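Local structure of phosphoserine phosphatase RsbX (Bacillus subtilis, 3W42) at residues V42-G47 with R86-A90. The protein dephosphorylates the phosphoserine of the stressosome protein RsbS and thereby acts as a negative regulator of the general stress factor sigma-B. Sequence-based numbering, arbitrary orientation.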
loop_
_atom_site.group_PDB
_atom_site.type_symbol
_atom_site.label_atom_id
_atom_site.label_comp_id
_atom_site.label_asym_id
_atom_site.label_seq_id
_atom_site.Cartn_x
_atom_site.Cartn_y
_atom_site.Cartn_z
ATOM N N VAL A 42 -1.278 3.313 0.487
ATOM C CA VAL A 42 -0.009 3.809 -0.026
ATOM C C VAL A 42 -0.304 4.644 -1.241
ATOM O O VAL A 42 -1.102 4.209 -2.105
ATOM C CB VAL A 42 0.990 2.661 -0.331
ATOM C CG1 VAL A 42 2.272 3.209 -0.939
ATOM C CG2 VAL A 42 1.255 1.819 0.951
ATOM N N ALA A 43 0.336 5.789 -1.381
ATOM C CA ALA A 43 0.150 6.659 -2.501
ATOM C C ALA A 43 1.448 7.282 -2.958
ATOM O O ALA A 43 2.353 7.509 -2.142
ATOM C CB ALA A 43 -0.885 7.779 -2.153
ATOM N N ASP A 44 1.538 7.575 -4.244
ATOM C CA ASP A 44 2.717 8.208 -4.855
ATOM C C ASP A 44 2.211 9.421 -5.632
ATOM O O ASP A 44 1.500 9.289 -6.632
ATOM C CB ASP A 44 3.417 7.181 -5.761
ATOM C CG ASP A 44 4.688 7.682 -6.409
ATOM O OD1 ASP A 44 4.956 8.909 -6.301
ATOM O OD2 ASP A 44 5.422 6.852 -7.031
ATOM N N GLY A 45 2.533 10.610 -5.164
ATOM C CA GLY A 45 2.084 11.801 -5.809
ATOM C C GLY A 45 2.746 12.054 -7.163
ATOM O O GLY A 45 3.892 11.736 -7.372
ATOM N N LEU A 46 1.964 12.586 -8.084
ATOM C CA LEU A 46 2.512 13.043 -9.349
ATOM C C LEU A 46 3.307 14.350 -9.127
ATOM O O LEU A 46 3.235 14.954 -8.070
ATOM C CB LEU A 46 1.454 13.176 -10.430
ATOM C CG LEU A 46 1.128 11.867 -11.184
ATOM C CD1 LEU A 46 0.439 10.802 -10.302
ATOM C CD2 LEU A 46 0.297 12.179 -12.425
ATOM N N GLY A 47 4.165 14.654 -10.107
ATOM C CA GLY A 47 5.294 15.582 -9.923
ATOM C C GLY A 47 6.287 14.958 -8.975
ATOM O O GLY A 47 6.592 13.758 -9.042
ATOM N N ARG A 86 -1.693 17.884 -8.184
ATOM C CA ARG A 86 -0.940 17.060 -9.143
ATOM C C ARG A 86 -1.654 15.728 -9.438
ATOM O O ARG A 86 -1.526 15.233 -10.532
ATOM C CB ARG A 86 0.444 16.713 -8.622
ATOM C CG ARG A 86 1.441 17.903 -8.548
ATOM C CD ARG A 86 2.190 18.097 -9.825
ATOM N NE ARG A 86 3.300 19.035 -9.783
ATOM C CZ ARG A 86 3.289 20.271 -10.310
ATOM N NH1 ARG A 86 2.207 20.846 -10.841
ATOM N NH2 ARG A 86 4.420 20.925 -10.318
ATOM N N GLY A 87 -2.306 15.148 -8.443
ATOM C CA GLY A 87 -2.806 13.801 -8.571
ATOM C C GLY A 87 -1.898 12.843 -7.904
ATOM O O GLY A 87 -0.792 13.147 -7.492
ATOM N N ALA A 88 -2.333 11.559 -7.850
ATOM C CA ALA A 88 -1.534 10.514 -7.217
ATOM C C ALA A 88 -1.932 9.151 -7.725
ATOM O O ALA A 88 -3.136 8.952 -8.068
ATOM C CB ALA A 88 -1.699 10.528 -5.689
ATOM N N THR A 89 -1.047 8.210 -7.733
ATOM C CA THR A 89 -1.400 6.816 -7.802
ATOM C C THR A 89 -1.615 6.303 -6.374
ATOM O O THR A 89 -0.956 6.801 -5.440
ATOM C CB THR A 89 -0.391 6.002 -8.623
ATOM O OG1 THR A 89 0.882 6.095 -7.921
ATOM C CG2 THR A 89 -0.265 6.503 -10.023
ATOM N N ALA A 90 -2.538 5.361 -6.150
ATOM C CA ALA A 90 -2.837 4.982 -4.785
ATOM C C ALA A 90 -3.525 3.623 -4.738
ATOM O O ALA A 90 -4.220 3.227 -5.671
ATOM C CB ALA A 90 -3.794 5.999 -4.143
#
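Asp-44 and Thr-89 face each other as an antiparallel hydrogen-bonded pair, their side chains on the same face of the sheet. The Asp-44 N-H reaches Thr-89 O at 2.9 Å, and Thr-89 N returns a bond of 3.0 Å to Asp-44 O. Thr-89 keeps OG1 between its backbone N and carbonyl carbon (chi1 63°), which lays the hydroxyl alongside Asp-44, 3.5 Å from its CB; the polar partner of that hydroxyl is Asn-109 OD1. Threonine's beta branch suits an extended strand, and its buried hydroxyl is satisfied by Asn-109. Asp-44 swings its carboxylate anti to the backbone N (chi1 -177°), and OD2 binds manganese beside Asp-156 and Asp-189.

The opposite face carries small residues. Ala-43 CB meets Ala-90 CB at 3.9 Å in a non-hydrogen-bonded pair, and the methyl of Ala-88 lies beside the CA of Gly-45; helix 49-65 packs on this face through Ser-56 and Ile-59, and the short side chains here are consistent with the helix lying close.

Beyond the strand ends, Leu-46 N donates an almost straight bond to Gly-87 O. The Leu-46 side chain leans over segment 86-90, its CD1 3.7 Å from Ala-88 CA. Coming back across, Arg-86, in one of its two conformers, passes CB, CG and CD by Leu-46 O, a path that remains provisional. Gly-87, with phi 100°, adopts a backbone shape in which a CB would jam against the preceding carbonyl oxygen.

These strands form neighbouring members of one sheet in the PPM-type sandwich. Thr-89 takes up both the N-H and the C=O of Asp-44, and the Leu-46 to Gly-87 bond follows further along. With its backbone so paired, the metal-binding aspartate can turn its carboxylate away from the strand, so that OD2 joins the other two aspartates on manganese.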